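Side-chain contacts in hypothetical protein VPA1032 (PDB 1ZBP), which is of unknown function but belongs to the ImpE family, members of which are probably accessory proteins of bacterial type VI secretion systems: residues Q79-F84 with E157-A162; R146-R151 with T224-I229. All coordinates share one frame; numbering follows the deposited sequence.

Contact 1. Residues Q79-F84 with E157-A162; sequences QARKDF and ELFSTA
Arg81 and Glu157 meet in a buried, side-on salt bridge, the guanidinium using two neighbouring nitrogens and the carboxylate both oxygens. Arg81 NE gives its hydrogen to Glu157 OE1 at 2.8 Å and 157°, with the oxygen lying in the guanidinium plane. The second bond, from Arg81 NH2 to Glu157 OE2 at 2.9 Å, is more bent and reaches OE2 on its syn side. Because the two planes are 58° apart, this is a twisted version of the bidentate pair: OE1 is met from above the carboxylate plane. Two bonds nevertheless restrict rotation of both groups.

Arginine suits this place because its stem is apolar as well as long. Its chain runs extended from CG to NE, with CG anti to the backbone N (chi1 166°), and so carries the charge past Phe159 to the acid. On the way, Arg81 CD packs against the edge of the Phe159 ring, 3.6 Å from Phe159 CZ.

Further partners hold both groups: Tyr165 OH hydrogen-bonds Glu157 OE1 and Lys241 NZ forms a salt bridge with OE2, while the carbonyl oxygen of Thr209 accepts from Arg81 NH2. Two basic partners would be expected to favour the ionised carboxylate despite its burial.

In the fold, the contact joins the C-terminal end of helix 65-84 to strand 155-159, which pairs with strand 165-169 in a small mixed sheet and whose Phe159 also bonds through its backbone to His205 of strand 202-207. Phe159 reaches back along the helix to Leu74, Ala77 and Ala78 and meets Trp189 edge-to-face; Tyr165 of strand 165-169 and Pro207 of strand 202-207 pack against both Arg81 and Phe159.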
ATOM      1  N   GLN A  79      -0.242  -4.607  -8.906  1.00 35.70           N
ATOM      2  CA  GLN A  79      -0.577  -5.947  -9.346  1.00 35.11           C
ATOM      3  C   GLN A  79       0.469  -6.898  -8.784  1.00 34.06           C
ATOM      4  O   GLN A  79       0.139  -7.982  -8.304  1.00 31.73           O
ATOM      5  CB  GLN A  79      -0.603  -6.037 -10.868  1.00 34.52           C
ATOM      6  CG  GLN A  79      -0.944  -7.439 -11.343  1.00 35.94           C
ATOM      7  CD  GLN A  79      -2.364  -7.846 -11.011  1.00 35.50           C
ATOM      8  OE1 GLN A  79      -3.327  -7.199 -11.433  1.00 37.50           O
ATOM      9  NE2 GLN A  79      -2.505  -8.929 -10.256  1.00 37.34           N
ATOM     10  N   ALA A  80       1.732  -6.484  -8.825  1.00 34.00           N
ATOM     11  CA  ALA A  80       2.798  -7.339  -8.300  1.00 36.88           C
ATOM     12  C   ALA A  80       2.580  -7.597  -6.797  1.00 38.29           C
ATOM     13  O   ALA A  80       2.913  -8.673  -6.287  1.00 40.21           O
ATOM     14  CB  ALA A  80       4.177  -6.702  -8.546  1.00 33.05           C
ATOM     15  N   ARG A  81       2.019  -6.611  -6.098  1.00 37.94           N
ATOM     16  CA  ARG A  81       1.750  -6.737  -4.669  1.00 38.61           C
ATOM     17  C   ARG A  81       0.601  -7.698  -4.421  1.00 39.42           C
ATOM     18  O   ARG A  81       0.651  -8.521  -3.507  1.00 38.13           O
ATOM     19  CB  ARG A  81       1.434  -5.361  -4.063  1.00 37.90           C
ATOM     20  CG  ARG A  81       0.815  -5.375  -2.671  1.00 31.64           C
ATOM     21  CD  ARG A  81       0.634  -3.939  -2.236  1.00 33.02           C
ATOM     22  NE  ARG A  81       0.119  -3.768  -0.888  1.00 30.43           N
ATOM     23  CZ  ARG A  81      -1.120  -3.375  -0.607  1.00 32.59           C
ATOM     24  NH1 ARG A  81      -1.984  -3.126  -1.590  1.00 29.44           N
ATOM     25  NH2 ARG A  81      -1.485  -3.180   0.661  1.00 32.43           N
ATOM     26  N   LYS A  82      -0.450  -7.593  -5.222  1.00 42.48           N
ATOM     27  CA  LYS A  82      -1.574  -8.497  -5.035  1.00 44.97           C
ATOM     28  C   LYS A  82      -1.079  -9.908  -5.314  1.00 46.19           C
ATOM     29  O   LYS A  82      -1.547 -10.871  -4.711  1.00 47.13           O
ATOM     30  CB  LYS A  82      -2.727  -8.149  -5.976  1.00 45.95           C
ATOM     31  CG  LYS A  82      -4.023  -8.851  -5.616  1.00 49.25           C
ATOM     32  CD  LYS A  82      -5.208  -8.302  -6.400  1.00 50.87           C
ATOM     33  CE  LYS A  82      -5.413  -9.042  -7.707  1.00 50.97           C
ATOM     34  NZ  LYS A  82      -6.638  -8.550  -8.397  1.00 52.37           N
ATOM     35  N   ASP A  83      -0.113 -10.033  -6.220  1.00 47.29           N
ATOM     36  CA  ASP A  83       0.420 -11.352  -6.524  1.00 48.62           C
ATOM     37  C   ASP A  83       1.398 -11.817  -5.456  1.00 49.51           C
ATOM     38  O   ASP A  83       1.425 -12.997  -5.099  1.00 49.98           O
ATOM     39  CB  ASP A  83       1.080 -11.368  -7.904  1.00 48.63           C
ATOM     40  CG  ASP A  83       0.076 -11.162  -9.023  1.00 47.68           C
ATOM     41  OD1 ASP A  83      -1.045 -11.694  -8.905  1.00 47.56           O
ATOM     42  OD2 ASP A  83       0.410 -10.488 -10.019  1.00 47.62           O
ATOM     43  N   PHE A  84       2.194 -10.893  -4.934  1.00 49.32           N
ATOM     44  CA  PHE A  84       3.144 -11.253  -3.900  1.00 49.15           C
ATOM     45  C   PHE A  84       2.443 -11.908  -2.710  1.00 51.01           C
ATOM     46  O   PHE A  84       3.058 -12.655  -1.948  1.00 51.70           O
ATOM     47  CB  PHE A  84       3.927 -10.023  -3.444  1.00 46.60           C
ATOM     48  CG  PHE A  84       4.810 -10.280  -2.269  1.00 43.96           C
ATOM     49  CD1 PHE A  84       4.368  -9.997  -0.983  1.00 42.26           C
ATOM     50  CD2 PHE A  84       6.059 -10.859  -2.441  1.00 42.41           C
ATOM     51  CE1 PHE A  84       5.160 -10.288   0.114  1.00 44.10           C
ATOM     52  CE2 PHE A  84       6.860 -11.155  -1.351  1.00 43.85           C
ATOM     53  CZ  PHE A  84       6.413 -10.871  -0.068  1.00 43.91           C
ATOM     54  N   GLU A 157       5.485  -0.519   2.522  1.00 25.82           N
ATOM     55  CA  GLU A 157       5.338  -0.856   1.110  1.00 25.88           C
ATOM     56  C   GLU A 157       5.492   0.399   0.238  1.00 27.26           C
ATOM     57  O   GLU A 157       5.115   1.508   0.628  1.00 28.53           O
ATOM     58  CB  GLU A 157       3.964  -1.479   0.867  1.00 25.59           C
ATOM     59  CG  GLU A 157       3.631  -2.674   1.772  1.00 23.48           C
ATOM     60  CD  GLU A 157       2.310  -3.353   1.386  1.00 23.72           C
ATOM     61  OE1 GLU A 157       2.328  -4.416   0.739  1.00 23.02           O
ATOM     62  OE2 GLU A 157       1.235  -2.833   1.737  1.00 21.13           O
ATOM     63  N   LEU A 158       6.062   0.230  -0.942  1.00 27.28           N
ATOM     64  CA  LEU A 158       6.246   1.359  -1.834  1.00 27.29           C
ATOM     65  C   LEU A 158       6.008   0.905  -3.242  1.00 26.43           C
ATOM     66  O   LEU A 158       6.308  -0.225  -3.588  1.00 25.88           O
ATOM     67  CB  LEU A 158       7.671   1.921  -1.719  1.00 28.12           C
ATOM     68  CG  LEU A 158       8.094   2.601  -0.405  1.00 30.57           C
ATOM     69  CD1 LEU A 158       9.611   2.752  -0.361  1.00 27.22           C
ATOM     70  CD2 LEU A 158       7.411   3.966  -0.286  1.00 30.06           C
ATOM     71  N   PHE A 159       5.437   1.791  -4.045  1.00 25.61           N
ATOM     72  CA  PHE A 159       5.217   1.519  -5.455  1.00 25.33           C
ATOM     73  C   PHE A 159       6.175   2.510  -6.124  1.00 26.23           C
ATOM     74  O   PHE A 159       5.956   3.709  -6.063  1.00 28.51           O
ATOM     75  CB  PHE A 159       3.769   1.821  -5.855  1.00 25.65           C
ATOM     76  CG  PHE A 159       2.762   0.861  -5.281  1.00 26.17           C
ATOM     77  CD1 PHE A 159       3.153  -0.391  -4.806  1.00 29.91           C
ATOM     78  CD2 PHE A 159       1.418   1.182  -5.268  1.00 26.88           C
ATOM     79  CE1 PHE A 159       2.223  -1.303  -4.329  1.00 28.45           C
ATOM     80  CE2 PHE A 159       0.475   0.273  -4.793  1.00 31.61           C
ATOM     81  CZ  PHE A 159       0.881  -0.980  -4.321  1.00 29.89           C
ATOM     82  N   SER A 160       7.245   2.016  -6.735  1.00 28.19           N
ATOM     83  CA  SER A 160       8.217   2.891  -7.383  1.00 30.57           C
ATOM     84  C   SER A 160       7.695   3.435  -8.706  1.00 32.57           C
ATOM     85  O   SER A 160       6.758   2.884  -9.297  1.00 32.95           O
ATOM     86  CB  SER A 160       9.516   2.141  -7.642  1.00 29.90           C
ATOM     87  OG  SER A 160       9.322   1.116  -8.583  1.00 32.92           O
ATOM     88  N   THR A 161       8.313   4.518  -9.163  1.00 35.27           N
ATOM     89  CA  THR A 161       7.936   5.159 -10.418  1.00 38.71           C
ATOM     90  C   THR A 161       8.004   4.174 -11.580  1.00 39.05           C
ATOM     91  O   THR A 161       7.091   4.106 -12.393  1.00 41.76           O
ATOM     92  CB  THR A 161       8.859   6.367 -10.728  1.00 41.56           C
ATOM     93  OG1 THR A 161       8.766   7.340  -9.672  1.00 43.70           O
ATOM     94  CG2 THR A 161       8.451   7.023 -12.039  1.00 42.46           C
ATOM     95  N   ALA A 162       9.080   3.405 -11.658  1.00 39.52           N
ATOM     96  CA  ALA A 162       9.207   2.438 -12.739  1.00 40.32           C
ATOM     97  C   ALA A 162       8.058   1.435 -12.732  1.00 39.92           C
ATOM     98  O   ALA A 162       7.782   0.791 -13.740  1.00 42.50           O
ATOM     99  CB  ALA A 162      10.545   1.701 -12.648  1.00 40.32           C
TER

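Contact 2. Residues R146-R151 with T224-I229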
ATOM      1  N   ARG A 146       6.334  -0.256  14.278  1.00 27.21           N
ATOM      2  CA  ARG A 146       6.066  -1.433  13.479  1.00 28.23           C
ATOM      3  C   ARG A 146       4.605  -1.456  13.047  1.00 27.09           C
ATOM      4  O   ARG A 146       3.758  -0.889  13.725  1.00 27.98           O
ATOM      5  CB  ARG A 146       6.409  -2.654  14.317  1.00 31.22           C
ATOM      6  CG  ARG A 146       6.590  -3.904  13.523  1.00 38.04           C
ATOM      7  CD  ARG A 146       5.357  -4.783  13.610  1.00 40.95           C
ATOM      8  NE  ARG A 146       5.053  -5.178  14.973  1.00 40.19           N
ATOM      9  CZ  ARG A 146       4.429  -6.309  15.277  1.00 45.40           C
ATOM     10  NH1 ARG A 146       4.055  -7.141  14.307  1.00 41.16           N
ATOM     11  NH2 ARG A 146       4.170  -6.609  16.552  1.00 47.55           N
ATOM     12  N   ASP A 147       4.302  -2.091  11.920  1.00 27.10           N
ATOM     13  CA  ASP A 147       2.907  -2.173  11.465  1.00 28.91           C
ATOM     14  C   ASP A 147       2.200  -3.226  12.337  1.00 29.06           C
ATOM     15  O   ASP A 147       2.786  -4.259  12.652  1.00 28.67           O
ATOM     16  CB  ASP A 147       2.847  -2.595   9.993  1.00 27.39           C
ATOM     17  CG  ASP A 147       1.466  -2.405   9.375  1.00 29.10           C
ATOM     18  OD1 ASP A 147       0.466  -2.878   9.954  1.00 26.11           O
ATOM     19  OD2 ASP A 147       1.381  -1.780   8.297  1.00 27.14           O
ATOM     20  N   ILE A 148       0.956  -2.965  12.735  1.00 30.11           N
ATOM     21  CA  ILE A 148       0.224  -3.914  13.579  1.00 30.31           C
ATOM     22  C   ILE A 148       0.027  -5.248  12.852  1.00 30.73           C
ATOM     23  O   ILE A 148       0.148  -6.319  13.454  1.00 30.24           O
ATOM     24  CB  ILE A 148      -1.148  -3.335  14.029  1.00 32.51           C
ATOM     25  CG1 ILE A 148      -0.922  -2.183  15.018  1.00 29.68           C
ATOM     26  CG2 ILE A 148      -2.000  -4.437  14.693  1.00 30.06           C
ATOM     27  CD1 ILE A 148      -2.212  -1.456  15.430  1.00 33.46           C
ATOM     28  N   ASP A 149      -0.274  -5.159  11.559  1.00 31.89           N
ATOM     29  CA  ASP A 149      -0.452  -6.300  10.658  1.00 32.44           C
ATOM     30  C   ASP A 149       0.726  -7.267  10.840  1.00 35.33           C
ATOM     31  O   ASP A 149       1.874  -6.825  10.947  1.00 36.04           O
ATOM     32  CB  ASP A 149      -0.452  -5.781   9.219  1.00 31.79           C
ATOM     33  CG  ASP A 149      -0.824  -6.841   8.205  1.00 33.19           C
ATOM     34  OD1 ASP A 149      -2.032  -7.078   7.999  1.00 32.17           O
ATOM     35  OD2 ASP A 149       0.095  -7.439   7.621  1.00 34.02           O
ATOM     36  N   ASP A 150       0.466  -8.574  10.863  1.00 36.53           N
ATOM     37  CA  ASP A 150       1.552  -9.554  11.037  1.00 36.88           C
ATOM     38  C   ASP A 150       2.264  -9.944   9.750  1.00 36.46           C
ATOM     39  O   ASP A 150       3.332 -10.557   9.790  1.00 37.15           O
ATOM     40  CB  ASP A 150       1.034 -10.810  11.728  1.00 37.18           C
ATOM     41  CG  ASP A 150       0.867 -10.616  13.205  1.00 38.10           C
ATOM     42  OD1 ASP A 150      -0.087 -11.199  13.769  1.00 41.06           O
ATOM     43  OD2 ASP A 150       1.695  -9.889  13.809  1.00 34.40           O
ATOM     44  N   ARG A 151       1.672  -9.597   8.612  1.00 36.19           N
ATOM     45  CA  ARG A 151       2.284  -9.893   7.323  1.00 36.78           C
ATOM     46  C   ARG A 151       3.363  -8.835   7.041  1.00 36.51           C
ATOM     47  O   ARG A 151       4.505  -9.164   6.687  1.00 37.15           O
ATOM     48  CB  ARG A 151       1.217  -9.886   6.215  1.00 37.52           C
ATOM     49  CG  ARG A 151       1.754  -9.589   4.815  1.00 39.62           C
ATOM     50  CD  ARG A 151       1.809 -10.838   3.964  1.00 41.85           C
ATOM     51  NE  ARG A 151       0.499 -11.475   3.907  1.00 42.16           N
ATOM     52  CZ  ARG A 151      -0.585 -10.888   3.423  1.00 42.30           C
ATOM     53  NH1 ARG A 151      -0.497  -9.659   2.949  1.00 47.30           N
ATOM     54  NH2 ARG A 151      -1.755 -11.509   3.445  1.00 41.70           N
ATOM     55  N   THR A 224     -10.872   0.195   9.699  1.00 39.25           N
ATOM     56  CA  THR A 224      -9.832  -0.803   9.881  1.00 39.28           C
ATOM     57  C   THR A 224     -10.416  -1.993  10.654  1.00 41.47           C
ATOM     58  O   THR A 224     -10.932  -1.825  11.757  1.00 42.65           O
ATOM     59  CB  THR A 224      -8.648  -0.206  10.681  1.00 35.75           C
ATOM     60  OG1 THR A 224      -8.208   1.007  10.056  1.00 33.63           O
ATOM     61  CG2 THR A 224      -7.502  -1.189  10.750  1.00 31.64           C
ATOM     62  N   ASP A 225     -10.333  -3.188  10.074  1.00 43.66           N
ATOM     63  CA  ASP A 225     -10.840  -4.404  10.710  1.00 46.52           C
ATOM     64  C   ASP A 225      -9.661  -5.362  10.910  1.00 47.29           C
ATOM     65  O   ASP A 225      -8.616  -5.205  10.284  1.00 45.74           O
ATOM     66  CB  ASP A 225     -11.927  -5.060   9.831  1.00 47.91           C
ATOM     67  CG  ASP A 225     -12.914  -5.914  10.638  1.00 52.08           C
ATOM     68  OD1 ASP A 225     -13.566  -5.369  11.557  1.00 54.95           O
ATOM     69  OD2 ASP A 225     -13.059  -7.128  10.353  1.00 53.77           O
ATOM     70  N   TRP A 226      -9.820  -6.352  11.781  1.00 49.55           N
ATOM     71  CA  TRP A 226      -8.742  -7.307  12.027  1.00 50.82           C
ATOM     72  C   TRP A 226      -9.257  -8.742  12.061  1.00 52.88           C
ATOM     73  O   TRP A 226     -10.092  -9.089  12.894  1.00 55.82           O
ATOM     74  CB  TRP A 226      -8.035  -6.978  13.349  1.00 47.47           C
ATOM     75  CG  TRP A 226      -7.475  -5.600  13.369  1.00 45.82           C
ATOM     76  CD1 TRP A 226      -8.107  -4.467  13.780  1.00 45.11           C
ATOM     77  CD2 TRP A 226      -6.206  -5.189  12.847  1.00 44.10           C
ATOM     78  NE1 TRP A 226      -7.314  -3.372  13.538  1.00 46.62           N
ATOM     79  CE2 TRP A 226      -6.140  -3.789  12.967  1.00 44.46           C
ATOM     80  CE3 TRP A 226      -5.120  -5.875  12.287  1.00 44.29           C
ATOM     81  CZ2 TRP A 226      -5.031  -3.051  12.544  1.00 44.67           C
ATOM     82  CZ3 TRP A 226      -4.016  -5.143  11.864  1.00 43.52           C
ATOM     83  CH2 TRP A 226      -3.982  -3.743  11.996  1.00 44.24           C
ATOM     84  N   LYS A 227      -8.769  -9.575  11.150  1.00 53.13           N
ATOM     85  CA  LYS A 227      -9.188 -10.967  11.126  1.00 54.63           C
ATOM     86  C   LYS A 227      -8.043 -11.842  11.616  1.00 55.03           C
ATOM     87  O   LYS A 227      -6.903 -11.701  11.168  1.00 53.75           O
ATOM     88  CB  LYS A 227      -9.597 -11.405   9.712  1.00 55.40           C
ATOM     89  CG  LYS A 227     -10.909 -10.826   9.197  1.00 57.06           C
ATOM     90  CD  LYS A 227     -11.287 -11.423   7.839  1.00 57.76           C
ATOM     91  CE  LYS A 227     -12.571 -10.804   7.284  1.00 58.66           C
ATOM     92  NZ  LYS A 227     -13.723 -10.942   8.228  1.00 60.39           N
ATOM     93  N   GLN A 228      -8.350 -12.735  12.551  1.00 55.76           N
ATOM     94  CA  GLN A 228      -7.350 -13.647  13.080  1.00 57.05           C
ATOM     95  C   GLN A 228      -7.289 -14.863  12.153  1.00 58.28           C
ATOM     96  O   GLN A 228      -8.322 -15.348  11.690  1.00 57.79           O
ATOM     97  CB  GLN A 228      -7.725 -14.074  14.499  1.00 56.89           C
ATOM     98  CG  GLN A 228      -6.815 -15.143  15.082  1.00 57.63           C
ATOM     99  CD  GLN A 228      -7.221 -15.541  16.491  1.00 58.09           C
ATOM    100  OE1 GLN A 228      -8.412 -15.619  16.812  1.00 58.26           O
ATOM    101  NE2 GLN A 228      -6.232 -15.823  17.332  1.00 55.58           N
ATOM    102  N   ILE A 229      -6.078 -15.336  11.876  1.00 58.93           N
ATOM    103  CA  ILE A 229      -5.879 -16.484  10.999  1.00 61.23           C
ATOM    104  C   ILE A 229      -6.698 -17.689  11.466  1.00 63.02           C
ATOM    105  O   ILE A 229      -7.846 -17.879  11.047  1.00 63.56           O
ATOM    106  CB  ILE A 229      -4.379 -16.876  10.933  1.00 60.98           C
ATOM    107  CG1 ILE A 229      -3.550 -15.660  10.519  1.00 61.17           C
ATOM    108  CG2 ILE A 229      -4.167 -18.011   9.938  1.00 61.37           C
ATOM    109  CD1 ILE A 229      -4.055 -14.950   9.271  1.00 61.01           C
TER
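Asp149 and Trp226 bring their backbones closest, 8.5 Å between CA atoms, where the turn leaving strand 140-147 passes strand 224-228, too far apart for sheet pairing. That turn contains two Asx turns in succession: Asp147 OD1 accepts from Asp149 N at 2.9 Å, and Asp149 OD2 accepts from Arg151 N at the same distance. Aspartate suits both places, since its short carboxylate can reach a backbone N-H two residues ahead. Tyr210 OH also bonds Asp147 OD1, and Leu152 N also bonds Asp149 OD2.

Trp226 bridges the gap with its broad indole. With CG anti to its carbonyl carbon (chi1 -58°), the six-membered ring is carried to Ile148, whose CG2 methyl sits over one face in a CH-pi contact, 3.8 Å from the ring centroid and 30° off the normal. The beta-branch of isoleucine presents this methyl close to the main chain, and Ile148 CB lies 3.5 Å from Trp226 CH2. Cys242 of strand 242-245 touches both side chains, placing them beside the larger antiparallel sheet. At the edge of the indole, near its plane, Asp149 N lies 3.8 Å from Trp226 CZ3.

Contact 1 is the more central: its centre lies about 8 Å from the centre of the chain, against about 14 Å for contact 2, and its touching residues are all buried, whereas Ile148 and Trp226 of contact 2 are partly exposed. Their chemistry follows: the interior site pairs opposite charges and surrounds them with further polar partners, while the outer one relies on apolar contact across the segments, its aspartates capping backbone N-H groups of their own turn and of strand 235-239. Different elements are joined, a helix to a strand in one and a turn to a hairpin strand in the other. Two residues border both contacts: Leu152, which touches Glu157 and bonds Asp149, and Val211, which packs on Arg81 and on Arg151.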